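Local coordinates for protein retinol dehydratase (Spodoptera frugiperda, PDB 1FMJ) that converts retinol to anhydroretinol, probably by way of a sulfated intermediate, on a sulfotransferase fold that binds adenosine-3'-5'-diphosphate, at residues Leu101-Leu106 against Lys158-Thr163; Lys179-Ala184 against Ala263-Lys268; Ala198-Leu203 against Gly302-Gly307; Leu282-Phe287 against His309-Gly314. One frame throughout, in Å; residues are numbered along the deposited sequence.

Interaction 1 of 4, residues Leu101-Leu106 against Lys158-Thr163. With RTL (retinol), chain H.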
# COMPACT_ATOMS: atom_id res chain seq x y z
N LEU A 101 5.05 -9.73 -10.26
CA LEU A 101 5.75 -9.70 -11.55
C LEU A 101 4.95 -8.89 -12.56
O LEU A 101 5.48 -8.43 -13.57
CB LEU A 101 5.96 -11.13 -12.08
CG LEU A 101 7.23 -11.90 -11.70
CD1 LEU A 101 7.54 -11.74 -10.22
CD2 LEU A 101 7.06 -13.38 -12.05
N ARG A 102 3.66 -8.70 -12.30
CA ARG A 102 2.82 -7.94 -13.22
C ARG A 102 2.84 -6.45 -12.91
O ARG A 102 2.52 -5.62 -13.77
CB ARG A 102 1.40 -8.50 -13.20
CG ARG A 102 1.26 -9.85 -13.93
CD ARG A 102 -0.17 -10.41 -13.85
NE ARG A 102 -0.43 -10.99 -12.54
CZ ARG A 102 -1.62 -11.01 -11.95
NH1 ARG A 102 -2.68 -10.48 -12.55
NH2 ARG A 102 -1.74 -11.58 -10.76
N TYR A 103 3.22 -6.11 -11.68
CA TYR A 103 3.29 -4.73 -11.23
C TYR A 103 4.66 -4.41 -10.63
O TYR A 103 5.30 -5.27 -10.03
CB TYR A 103 2.25 -4.46 -10.13
CG TYR A 103 0.84 -4.19 -10.62
CD1 TYR A 103 0.00 -5.23 -11.02
CD2 TYR A 103 0.35 -2.89 -10.65
CE1 TYR A 103 -1.30 -4.97 -11.43
CE2 TYR A 103 -0.95 -2.63 -11.06
CZ TYR A 103 -1.77 -3.67 -11.45
OH TYR A 103 -3.05 -3.39 -11.84
N ILE A 104 5.10 -3.17 -10.80
CA ILE A 104 6.34 -2.74 -10.20
C ILE A 104 5.88 -2.00 -8.97
O ILE A 104 5.01 -1.13 -9.04
CB ILE A 104 7.14 -1.78 -11.09
CG1 ILE A 104 7.71 -2.52 -12.29
CG2 ILE A 104 8.26 -1.12 -10.26
CD1 ILE A 104 8.47 -1.64 -13.25
N TYR A 105 6.44 -2.37 -7.83
CA TYR A 105 6.11 -1.75 -6.57
C TYR A 105 7.09 -0.59 -6.46
O TYR A 105 8.23 -0.77 -6.06
CB TYR A 105 6.31 -2.77 -5.44
CG TYR A 105 5.82 -2.33 -4.08
CD1 TYR A 105 5.88 -3.21 -3.01
CD2 TYR A 105 5.34 -1.04 -3.86
CE1 TYR A 105 5.47 -2.83 -1.74
CE2 TYR A 105 4.92 -0.65 -2.60
CZ TYR A 105 4.99 -1.55 -1.54
OH TYR A 105 4.59 -1.17 -0.28
N LEU A 106 6.63 0.60 -6.84
CA LEU A 106 7.45 1.80 -6.83
C LEU A 106 8.19 2.09 -5.53
O LEU A 106 9.41 2.31 -5.54
CB LEU A 106 6.58 3.01 -7.21
CG LEU A 106 7.32 4.34 -7.45
CD1 LEU A 106 8.44 4.13 -8.45
CD2 LEU A 106 6.33 5.38 -7.96
N LYS A 158 3.42 -2.35 -21.53
CA LYS A 158 2.62 -1.48 -20.68
C LYS A 158 3.10 -1.63 -19.24
O LYS A 158 3.31 -2.75 -18.76
CB LYS A 158 1.13 -1.83 -20.77
CG LYS A 158 0.25 -1.02 -19.83
CD LYS A 158 -1.22 -1.42 -19.93
CE LYS A 158 -2.01 -0.54 -20.87
NZ LYS A 158 -2.26 0.82 -20.35
N ARG A 159 3.30 -0.50 -18.56
CA ARG A 159 3.76 -0.52 -17.18
C ARG A 159 2.62 -0.36 -16.19
O ARG A 159 1.85 0.61 -16.25
CB ARG A 159 4.80 0.58 -16.94
CG ARG A 159 6.08 0.43 -17.75
CD ARG A 159 7.12 1.48 -17.34
NE ARG A 159 6.65 2.85 -17.53
CZ ARG A 159 7.40 3.94 -17.34
NH1 ARG A 159 8.67 3.81 -16.96
NH2 ARG A 159 6.88 5.14 -17.53
N PHE A 160 2.52 -1.32 -15.27
CA PHE A 160 1.52 -1.29 -14.22
C PHE A 160 2.31 -0.97 -12.95
O PHE A 160 3.20 -1.72 -12.56
CB PHE A 160 0.82 -2.65 -14.08
CG PHE A 160 -0.13 -2.95 -15.20
CD1 PHE A 160 0.32 -3.53 -16.39
CD2 PHE A 160 -1.48 -2.63 -15.09
CE1 PHE A 160 -0.56 -3.78 -17.44
CE2 PHE A 160 -2.38 -2.87 -16.13
CZ PHE A 160 -1.92 -3.45 -17.31
N VAL A 161 2.00 0.16 -12.33
CA VAL A 161 2.71 0.59 -11.14
C VAL A 161 1.86 0.58 -9.89
O VAL A 161 0.75 1.13 -9.87
CB VAL A 161 3.27 2.02 -11.31
CG1 VAL A 161 4.13 2.39 -10.10
CG2 VAL A 161 4.07 2.12 -12.60
N LYS A 162 2.38 -0.04 -8.84
CA LYS A 162 1.71 -0.09 -7.55
C LYS A 162 2.47 0.86 -6.65
O LYS A 162 3.70 0.86 -6.66
CB LYS A 162 1.78 -1.50 -6.96
CG LYS A 162 1.55 -1.55 -5.46
CD LYS A 162 1.84 -2.94 -4.91
CE LYS A 162 1.74 -2.97 -3.41
NZ LYS A 162 1.99 -4.33 -2.88
N THR A 163 1.77 1.69 -5.89
CA THR A 163 2.48 2.60 -5.00
C THR A 163 1.64 3.05 -3.82
O THR A 163 0.41 3.11 -3.89
CB THR A 163 2.97 3.88 -5.76
OG1 THR A 163 3.81 4.65 -4.89
CG2 THR A 163 1.80 4.75 -6.17
C1 RTL H . 11.50 -7.91 5.22
C2 RTL H . 12.79 -7.49 6.00
C3 RTL H . 13.94 -7.11 5.08
C4 RTL H . 14.13 -7.09 3.56
C5 RTL H . 12.78 -7.53 2.98
C6 RTL H . 11.60 -7.90 3.65
C7 RTL H . 10.36 -8.30 2.94
C8 RTL H . 9.45 -7.42 2.42
C9 RTL H . 8.22 -7.80 1.72
C10 RTL H . 7.40 -6.78 1.26
C11 RTL H . 6.12 -6.85 0.53
C12 RTL H . 5.18 -6.01 1.08
C13 RTL H . 3.77 -5.67 0.80
C14 RTL H . 2.86 -4.83 1.39
C15 RTL H . 2.72 -3.46 0.87
O1 RTL H . 1.80 -3.39 -0.14
C16 RTL H . 10.50 -6.88 5.79
C17 RTL H . 11.17 -9.28 5.83
C18 RTL H . 12.88 -7.57 1.45
C19 RTL H . 7.88 -9.29 1.52
C20 RTL H . 3.36 -6.49 -0.43
O HOH W 1 4.25 -3.68 -15.37
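Tyr105 and Lys162 line the retinol pocket where the edge strand 104-105 joins the parallel sheet of the sulfotransferase fold. The strand pairs with 160-163 in parallel register. Ile104 bonds on both sides of Val161, its N donating to Phe160 O (3.0 Å) and its O accepting from Lys162 N (2.9 Å); Leu106 N then reaches Lys162 O, also at 2.9 Å. With CG anti to the backbone N (chi1 160°) and the chain extended beyond it, Lys162 crosses the Tyr105 ring. Its CE sits over the ring centre, 3.9 Å from the centroid, and NZ stays over the same face in a cation-pi contact. From there Lys162 NZ donates to retinol O1 at 2.9 Å, while Tyr105 OH lies 3.2 Å from the carbinol carbon C15. Where helix 99-102 ends, Phe160 CB covers one face of Tyr103 in a CH-pi contact, and the Phe160 ring turns its edge to the Tyr103 face, planes at 60°. Tyr103 OH is hydrogen-bonded to Gln80 O on helix 76-87. One water accepts from Phe160 N and donates to Arg102 O, joining the backbones ahead of the first direct bond. Because His164 NE2 is also hydrogen-bonded to the retinol hydroxyl, O1 is gripped by two side chains, and the aromatic face beneath Lys162 probably helps keep the amine aimed at it.

Interaction 2 of 4, residues Lys179-Ala184 against Ala263-Lys268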
# COMPACT_ATOMS: atom_id res chain seq x y z
N LYS A 179 -2.85 7.25 -16.01
CA LYS A 179 -4.12 7.03 -15.35
C LYS A 179 -3.80 6.43 -13.98
O LYS A 179 -2.82 5.69 -13.82
CB LYS A 179 -4.99 6.08 -16.17
CG LYS A 179 -5.46 6.71 -17.47
CD LYS A 179 -6.38 5.81 -18.26
CE LYS A 179 -6.73 6.45 -19.59
NZ LYS A 179 -7.31 7.82 -19.40
N MET A 180 -4.62 6.76 -12.99
CA MET A 180 -4.42 6.27 -11.64
C MET A 180 -5.73 5.95 -10.95
O MET A 180 -6.72 6.67 -11.10
CB MET A 180 -3.66 7.32 -10.81
CG MET A 180 -3.62 7.04 -9.29
SD MET A 180 -2.63 8.26 -8.34
CE MET A 180 -0.99 7.83 -8.90
N VAL A 181 -5.73 4.84 -10.21
CA VAL A 181 -6.90 4.44 -9.43
C VAL A 181 -6.42 4.49 -8.00
O VAL A 181 -5.49 3.76 -7.62
CB VAL A 181 -7.37 3.00 -9.76
CG1 VAL A 181 -8.64 2.68 -8.97
CG2 VAL A 181 -7.65 2.87 -11.25
N TYR A 182 -7.02 5.35 -7.19
CA TYR A 182 -6.61 5.48 -5.81
C TYR A 182 -7.68 4.94 -4.89
O TYR A 182 -8.86 5.30 -4.99
CB TYR A 182 -6.33 6.95 -5.48
CG TYR A 182 -5.89 7.19 -4.06
CD1 TYR A 182 -4.55 7.37 -3.75
CD2 TYR A 182 -6.82 7.28 -3.03
CE1 TYR A 182 -4.14 7.64 -2.44
CE2 TYR A 182 -6.43 7.54 -1.72
CZ TYR A 182 -5.09 7.72 -1.43
OH TYR A 182 -4.71 8.03 -0.14
N LEU A 183 -7.26 4.07 -3.99
CA LEU A 183 -8.17 3.46 -3.03
C LEU A 183 -8.01 4.04 -1.63
O LEU A 183 -6.89 4.28 -1.16
CB LEU A 183 -7.95 1.95 -2.97
CG LEU A 183 -8.91 1.08 -3.79
CD1 LEU A 183 -10.32 1.23 -3.24
CD2 LEU A 183 -8.86 1.48 -5.26
N ALA A 184 -9.15 4.28 -0.99
CA ALA A 184 -9.23 4.80 0.37
C ALA A 184 -10.12 3.84 1.14
O ALA A 184 -10.97 3.17 0.56
CB ALA A 184 -9.82 6.21 0.39
N ALA A 263 -13.92 -0.04 -15.50
CA ALA A 263 -13.88 -0.33 -16.93
C ALA A 263 -14.04 0.96 -17.74
O ALA A 263 -13.25 1.23 -18.64
CB ALA A 263 -14.97 -1.33 -17.31
N ASP A 264 -15.05 1.75 -17.40
CA ASP A 264 -15.29 3.01 -18.10
C ASP A 264 -14.07 3.91 -18.00
O ASP A 264 -13.61 4.46 -19.00
CB ASP A 264 -16.50 3.75 -17.52
CG ASP A 264 -17.77 2.94 -17.60
OD1 ASP A 264 -17.98 2.27 -18.63
OD2 ASP A 264 -18.56 2.99 -16.63
N PHE A 265 -13.55 4.04 -16.79
CA PHE A 265 -12.37 4.87 -16.54
C PHE A 265 -11.20 4.42 -17.43
O PHE A 265 -10.44 5.26 -17.92
CB PHE A 265 -11.97 4.77 -15.06
CG PHE A 265 -10.72 5.52 -14.70
CD1 PHE A 265 -10.69 6.91 -14.75
CD2 PHE A 265 -9.58 4.84 -14.31
CE1 PHE A 265 -9.53 7.61 -14.42
CE2 PHE A 265 -8.42 5.53 -13.97
CZ PHE A 265 -8.39 6.92 -14.02
N LEU A 266 -11.07 3.12 -17.65
CA LEU A 266 -9.99 2.59 -18.48
C LEU A 266 -10.34 2.53 -19.96
O LEU A 266 -9.55 2.04 -20.77
CB LEU A 266 -9.59 1.19 -17.99
CG LEU A 266 -8.92 1.16 -16.62
CD1 LEU A 266 -8.60 -0.26 -16.23
CD2 LEU A 266 -7.66 2.01 -16.64
N GLY A 267 -11.52 3.04 -20.31
CA GLY A 267 -11.95 3.03 -21.69
C GLY A 267 -12.16 1.63 -22.22
O GLY A 267 -11.92 1.35 -23.40
N LYS A 268 -12.62 0.73 -21.35
CA LYS A 268 -12.86 -0.66 -21.73
C LYS A 268 -14.31 -1.06 -21.47
O LYS A 268 -14.86 -0.76 -20.41
CB LYS A 268 -11.93 -1.58 -20.94
CG LYS A 268 -10.44 -1.25 -21.06
CD LYS A 268 -9.90 -1.54 -22.46
CE LYS A 268 -8.40 -1.28 -22.54
NZ LYS A 268 -8.06 0.12 -22.14
O HOH W 2 -9.42 7.89 -17.63
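Phe265, in the last turn of helix 255-265, packs against Lys179, Met180 and Val181 at the start of strand 179-184, in the parallel sheet of the alpha/beta sulfotransferase fold. Its CG stands anti to the backbone N (chi1 177°), and the far end of the ring is what reaches the strand. CZ comes 3.4 Å from Met180 O, with Met180 N in the ring plane at the edge, and CE2 lies 3.9 Å from Val181 CG2. The Val181 and Phe265 side chains run antiparallel past one another; CG2 is the valine branch beside the backbone N. Lys179 CB rests near CZ, while farther out its CD passes 4.3 Å from Leu266 CD2. An alanine in place of Phe265 would probably open a gap beside Val181 CG2 and on Leu244 of the next strand, where the ring now packs. Beyond CG the Lys179 chain is extended until its last torsion (chi4 -55°), and Lys179 NZ, also hydrogen-bonded to Asn242 OD1, donates to a water that in turn donates to Phe265 O. The helix stops here in a Schellman motif: Gly267 takes positive phi, Lys268 N bonds Ala263 O, and Gly267 N bonds Asp264 O. Lys268 NZ, in a salt bridge with Glu87, curls back to donate to Leu266 O at 2.8 Å.

Interaction 3 of 4, residues Ala198-Leu203 against Gly302-Gly307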
# COMPACT_ATOMS: atom_id res chain seq x y z
N ALA A 198 1.95 -5.64 9.76
CA ALA A 198 3.25 -5.38 10.37
C ALA A 198 3.69 -6.65 11.10
O ALA A 198 4.87 -6.98 11.14
CB ALA A 198 3.15 -4.21 11.35
N ARG A 199 2.72 -7.37 11.66
CA ARG A 199 3.01 -8.62 12.34
C ARG A 199 3.50 -9.65 11.31
O ARG A 199 4.44 -10.39 11.56
CB ARG A 199 1.75 -9.15 13.04
CG ARG A 199 1.43 -8.51 14.39
CD ARG A 199 1.68 -9.49 15.52
NE ARG A 199 1.22 -8.99 16.81
CZ ARG A 199 1.90 -8.14 17.59
NH1 ARG A 199 3.09 -7.69 17.21
NH2 ARG A 199 1.37 -7.73 18.73
N LEU A 200 2.85 -9.67 10.16
CA LEU A 200 3.18 -10.60 9.08
C LEU A 200 4.66 -10.56 8.67
O LEU A 200 5.28 -11.61 8.48
CB LEU A 200 2.33 -10.30 7.84
CG LEU A 200 2.61 -11.06 6.54
CD1 LEU A 200 2.07 -12.49 6.64
CD2 LEU A 200 1.95 -10.35 5.37
N LEU A 201 5.21 -9.36 8.54
CA LEU A 201 6.59 -9.19 8.12
C LEU A 201 7.58 -8.96 9.25
O LEU A 201 8.72 -8.55 9.01
CB LEU A 201 6.68 -8.04 7.11
CG LEU A 201 5.66 -8.18 5.97
CD1 LEU A 201 5.74 -6.97 5.01
CD2 LEU A 201 5.92 -9.48 5.23
N TYR A 202 7.15 -9.23 10.48
CA TYR A 202 7.99 -9.06 11.65
C TYR A 202 8.45 -7.62 11.83
O TYR A 202 9.56 -7.38 12.30
CB TYR A 202 9.23 -9.97 11.56
CG TYR A 202 8.92 -11.45 11.55
CD1 TYR A 202 8.98 -12.19 10.37
CD2 TYR A 202 8.55 -12.10 12.72
CE1 TYR A 202 8.66 -13.56 10.36
CE2 TYR A 202 8.22 -13.45 12.72
CZ TYR A 202 8.28 -14.17 11.54
OH TYR A 202 7.93 -15.50 11.56
N LEU A 203 7.60 -6.66 11.46
CA LEU A 203 7.95 -5.25 11.59
C LEU A 203 7.73 -4.70 13.00
O LEU A 203 8.39 -3.73 13.41
CB LEU A 203 7.13 -4.41 10.61
CG LEU A 203 7.19 -4.77 9.12
CD1 LEU A 203 6.35 -3.79 8.33
CD2 LEU A 203 8.62 -4.75 8.64
N GLY A 302 10.60 -18.18 4.62
CA GLY A 302 10.73 -18.04 6.05
C GLY A 302 10.55 -16.63 6.59
O GLY A 302 10.79 -16.37 7.78
N ILE A 303 10.10 -15.71 5.74
CA ILE A 303 9.93 -14.32 6.16
C ILE A 303 8.51 -13.90 6.52
O ILE A 303 8.25 -12.71 6.71
CB ILE A 303 10.44 -13.35 5.09
CG1 ILE A 303 9.69 -13.58 3.78
CG2 ILE A 303 11.93 -13.50 4.92
CD1 ILE A 303 9.87 -12.45 2.78
N LEU A 304 7.58 -14.85 6.59
CA LEU A 304 6.21 -14.53 6.97
C LEU A 304 5.96 -15.14 8.34
O LEU A 304 6.34 -16.28 8.58
CB LEU A 304 5.21 -15.11 5.97
CG LEU A 304 5.25 -14.65 4.51
CD1 LEU A 304 4.04 -15.23 3.81
CD2 LEU A 304 5.27 -13.13 4.42
N ALA A 305 5.32 -14.39 9.22
CA ALA A 305 5.02 -14.88 10.56
C ALA A 305 3.87 -15.88 10.57
O ALA A 305 2.90 -15.72 9.81
CB ALA A 305 4.69 -13.71 11.48
N ASP A 306 3.97 -16.90 11.42
CA ASP A 306 2.90 -17.90 11.53
C ASP A 306 1.64 -17.18 12.01
O ASP A 306 1.73 -16.27 12.83
CB ASP A 306 3.23 -18.98 12.56
CG ASP A 306 4.52 -19.74 12.25
OD1 ASP A 306 4.84 -19.94 11.06
OD2 ASP A 306 5.20 -20.14 13.22
N GLY A 307 0.49 -17.60 11.52
CA GLY A 307 -0.75 -16.99 11.97
C GLY A 307 -1.09 -15.64 11.36
O GLY A 307 -1.94 -14.92 11.88
O HOH W 3 9.06 -16.91 9.66
O HOH W 4 6.23 -16.85 13.27
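A chi1 of -64° sets Tyr202 CG anti to its carbonyl carbon, and the ring beyond it meets Ala305; in Leu200 CG is instead anti to the backbone N (chi1 174°), on the way to Leu304. Ala305 CB lies over one face of the tyrosine ring in a CH-pi contact, 3.6 Å from Tyr202 CZ, while Ile303 O sits near the ring plane at its edge, 3.8 Å from Tyr202 CD1. Ala305 CB also presses against Arg199 O at 3.3 Å. Here the loop between helices 284-288 and 325-338 packs on the end of helix 187-200, closed by a Schellman motif in which Tyr202, with positive phi, is the C-prime residue: Leu203 N bonds Ala198 O and Tyr202 N bonds Arg199 O. Leu200 O accepts from Ala305 N (2.9 Å) and also receives a CA-H...O contact from Leu304. Leu304 CD2 meets both Leu200 CD1 and Leu201 CD2 (3.8 Å to the latter), and Leu304 runs alongside each of the other two, in the same direction. Tyr202 OH donates to one water (2.6 Å), which in turn donates to Gly302 O and Leu304 O, and accepts from a second water that is held by Asp306 N. Ile303 O is buried with no polar partner in the model, while the Ile303 side chain touches retinol and Tyr135 and Leu138 of helix 132-142.

Interaction 4 of 4, residues Leu282-Phe287 against His309-Gly314. With A3P (adenosine-3'-5'-diphosphate), chain G; RTL (retinol), chain H.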
# COMPACT_ATOMS: atom_id res chain seq x y z
N LEU A 282 -12.96 -12.31 -7.76
CA LEU A 282 -12.47 -11.60 -6.59
C LEU A 282 -13.15 -12.04 -5.31
O LEU A 282 -13.03 -11.35 -4.29
CB LEU A 282 -12.67 -10.08 -6.75
CG LEU A 282 -11.94 -9.30 -7.85
CD1 LEU A 282 -11.74 -7.88 -7.33
CD2 LEU A 282 -10.60 -9.92 -8.19
N ASN A 283 -13.86 -13.16 -5.35
CA ASN A 283 -14.52 -13.66 -4.15
C ASN A 283 -13.42 -13.81 -3.11
O ASN A 283 -12.36 -14.36 -3.41
CB ASN A 283 -15.17 -15.01 -4.44
CG ASN A 283 -15.76 -15.65 -3.20
OD1 ASN A 283 -15.03 -16.22 -2.38
ND2 ASN A 283 -17.07 -15.56 -3.05
N PHE A 284 -13.67 -13.35 -1.89
CA PHE A 284 -12.63 -13.41 -0.87
C PHE A 284 -11.94 -14.74 -0.66
O PHE A 284 -10.71 -14.79 -0.61
CB PHE A 284 -13.13 -12.93 0.49
CG PHE A 284 -12.03 -12.78 1.51
CD1 PHE A 284 -11.08 -11.77 1.37
CD2 PHE A 284 -11.92 -13.67 2.57
CE1 PHE A 284 -10.04 -11.65 2.28
CE2 PHE A 284 -10.88 -13.55 3.49
CZ PHE A 284 -9.93 -12.54 3.34
N GLU A 285 -12.70 -15.81 -0.52
CA GLU A 285 -12.09 -17.12 -0.31
C GLU A 285 -11.27 -17.56 -1.52
O GLU A 285 -10.16 -18.06 -1.35
CB GLU A 285 -13.14 -18.16 0.06
CG GLU A 285 -13.69 -17.96 1.46
CD GLU A 285 -12.62 -18.14 2.53
OE1 GLU A 285 -12.64 -17.40 3.54
OE2 GLU A 285 -11.76 -19.03 2.36
N LYS A 286 -11.81 -17.37 -2.72
CA LYS A 286 -11.06 -17.76 -3.91
C LYS A 286 -9.79 -16.91 -3.99
O LYS A 286 -8.68 -17.42 -4.08
CB LYS A 286 -11.90 -17.54 -5.18
CG LYS A 286 -11.22 -18.07 -6.44
CD LYS A 286 -12.00 -17.77 -7.72
CE LYS A 286 -11.29 -18.35 -8.95
NZ LYS A 286 -11.84 -17.89 -10.26
N PHE A 287 -9.97 -15.59 -3.94
CA PHE A 287 -8.85 -14.67 -4.00
C PHE A 287 -7.81 -15.01 -2.93
O PHE A 287 -6.60 -15.06 -3.20
CB PHE A 287 -9.35 -13.23 -3.81
CG PHE A 287 -8.46 -12.19 -4.41
CD1 PHE A 287 -8.35 -12.06 -5.79
CD2 PHE A 287 -7.75 -11.31 -3.61
CE1 PHE A 287 -7.54 -11.08 -6.36
CE2 PHE A 287 -6.93 -10.34 -4.16
CZ PHE A 287 -6.83 -10.22 -5.53
N HIS A 309 -1.54 -13.57 7.39
CA HIS A 309 -1.67 -13.73 5.95
C HIS A 309 -1.83 -12.38 5.27
O HIS A 309 -2.37 -11.44 5.87
CB HIS A 309 -2.88 -14.62 5.66
CG HIS A 309 -2.77 -15.99 6.26
ND1 HIS A 309 -2.04 -17.00 5.66
CD2 HIS A 309 -3.24 -16.50 7.42
CE1 HIS A 309 -2.07 -18.07 6.44
NE2 HIS A 309 -2.79 -17.79 7.51
N PHE A 310 -1.37 -12.29 4.03
CA PHE A 310 -1.48 -11.06 3.24
C PHE A 310 -2.95 -10.75 2.95
O PHE A 310 -3.37 -9.61 3.03
CB PHE A 310 -0.70 -11.22 1.93
CG PHE A 310 -0.57 -9.95 1.16
CD1 PHE A 310 0.15 -8.88 1.70
CD2 PHE A 310 -1.18 -9.80 -0.07
CE1 PHE A 310 0.24 -7.67 1.01
CE2 PHE A 310 -1.09 -8.60 -0.77
CZ PHE A 310 -0.38 -7.53 -0.23
N ILE A 311 -3.71 -11.78 2.59
CA ILE A 311 -5.15 -11.63 2.35
C ILE A 311 -5.72 -12.25 3.63
O ILE A 311 -5.72 -13.47 3.79
CB ILE A 311 -5.58 -12.40 1.09
CG1 ILE A 311 -4.89 -11.76 -0.13
CG2 ILE A 311 -7.10 -12.33 0.91
CD1 ILE A 311 -5.21 -12.44 -1.44
N ARG A 312 -6.21 -11.39 4.52
CA ARG A 312 -6.66 -11.79 5.85
C ARG A 312 -8.14 -12.04 6.15
O ARG A 312 -8.56 -13.20 6.24
CB ARG A 312 -6.10 -10.76 6.84
CG ARG A 312 -6.11 -11.13 8.32
CD ARG A 312 -5.44 -10.02 9.12
NE ARG A 312 -6.19 -8.76 9.01
CZ ARG A 312 -7.25 -8.46 9.76
NH1 ARG A 312 -7.67 -9.31 10.68
NH2 ARG A 312 -7.89 -7.31 9.57
N LYS A 313 -8.91 -10.96 6.31
CA LYS A 313 -10.34 -11.04 6.65
C LYS A 313 -11.29 -10.60 5.54
O LYS A 313 -12.22 -11.33 5.19
CB LYS A 313 -10.60 -10.21 7.90
CG LYS A 313 -10.87 -10.99 9.17
CD LYS A 313 -12.33 -11.41 9.27
CE LYS A 313 -12.69 -11.90 10.67
NZ LYS A 313 -11.96 -13.14 11.08
N GLY A 314 -11.08 -9.40 5.01
CA GLY A 314 -11.93 -8.90 3.94
C GLY A 314 -13.23 -8.23 4.35
O GLY A 314 -14.12 -8.04 3.52
P1 A3P G . -8.09 -6.92 5.97
O1P A3P G . -6.81 -6.92 6.69
O2P A3P G . -8.58 -8.30 5.75
O3P A3P G . -9.10 -6.14 6.71
P2 A3P G . -4.02 -3.91 0.33
O4P A3P G . -4.10 -4.79 -0.85
O5P A3P G . -4.07 -2.49 -0.08
O6P A3P G . -2.77 -4.20 1.09
O5' A3P G . -5.25 -4.20 1.27
C5' A3P G . -5.47 -5.47 1.85
C4' A3P G . -6.87 -5.55 2.48
O4' A3P G . -7.80 -5.94 1.43
C3' A3P G . -6.97 -6.65 3.54
O3' A3P G . -7.89 -6.22 4.56
C2' A3P G . -7.39 -7.84 2.69
O2' A3P G . -7.84 -9.01 3.36
C1' A3P G . -8.43 -7.17 1.79
N9 A3P G . -8.72 -7.97 0.59
C8 A3P G . -7.86 -8.57 -0.30
N7 A3P G . -8.43 -9.21 -1.28
C5 A3P G . -9.79 -9.03 -1.03
C6 A3P G . -10.98 -9.46 -1.71
N6 A3P G . -10.97 -10.20 -2.83
N1 A3P G . -12.21 -9.09 -1.17
C2 A3P G . -12.27 -8.33 -0.03
N3 A3P G . -11.21 -7.87 0.70
C4 A3P G . -9.99 -8.25 0.14
C1 RTL H . 11.50 -7.91 5.22
C2 RTL H . 12.79 -7.49 6.00
C3 RTL H . 13.94 -7.11 5.08
C4 RTL H . 14.13 -7.09 3.56
C5 RTL H . 12.78 -7.53 2.98
C6 RTL H . 11.60 -7.90 3.65
C7 RTL H . 10.36 -8.30 2.94
C8 RTL H . 9.45 -7.42 2.42
C9 RTL H . 8.22 -7.80 1.72
C10 RTL H . 7.40 -6.78 1.26
C11 RTL H . 6.12 -6.85 0.53
C12 RTL H . 5.18 -6.01 1.08
C13 RTL H . 3.77 -5.67 0.80
C14 RTL H . 2.86 -4.83 1.39
C15 RTL H . 2.72 -3.46 0.87
O1 RTL H . 1.80 -3.39 -0.14
C16 RTL H . 10.50 -6.88 5.79
C17 RTL H . 11.17 -9.28 5.83
C18 RTL H . 12.88 -7.57 1.45
C19 RTL H . 7.88 -9.29 1.52
C20 RTL H . 3.36 -6.49 -0.43
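Phe284 packs on Ile311 and on the Arg312-Lys313-Gly314 loop, the start of the RKGxxG motif with which sulfotransferases hold the nucleotide 3'-phosphate. From CB, which points toward that loop, CG stands anti to the backbone N (chi1 -171°). One rim of the ring follows the nucleotide: CD1 lies 3.9 Å from adenine C6, and CE1 is 3.3 Å from Ile311 CG2 and near ribose O2'. Along the other rim, CD2 and CE2 run beneath Lys313 O, which sits over the ring face 3.1 Å from CE2. The tip, CZ, reaches Arg312 O in the ring plane, while Gly314 CA covers the same face as Lys313 O. An alanine at Phe284 would probably leave Ile311 CG2 and one side of the adenine without their apolar neighbour and open a gap under Lys313 O and Gly314 CA. Lys313 N and Gly314 N both donate to O2P of the 3'-phosphate, and the Arg312 side chain adds a bond from NE to O1P. Ile311 CD1 meets Phe287 CD2, the side chains crossing at about a right angle. Asn283 N-caps helix 284-288 through weak bonds, and Leu282 O accepts from adenine N6 at 2.8 Å.

How the interactions relate
Interactions 1 and 2 both reach the parallel sheet and are largely buried, their centres about 15 Å apart. Interaction 1 pairs strands by backbone bonds, whereas interaction 2 lays a helix end against an inner strand through a ring and a water, with no direct hydrogen bond. Interactions 3 and 4 are only partly buried, share the long loop after helix 284-288, and touch through Leu200 CD1 and His309 N. Interaction 3 uses one backbone bond, leucine packing and waters; interaction 4 has apolar contacts around the nucleotide and no direct hydrogen bond between its segments. Retinol meets interactions 1, 3 and 4; the nucleotide is hydrogen-bonded within interaction 4. Interaction 2 lies away from both pockets.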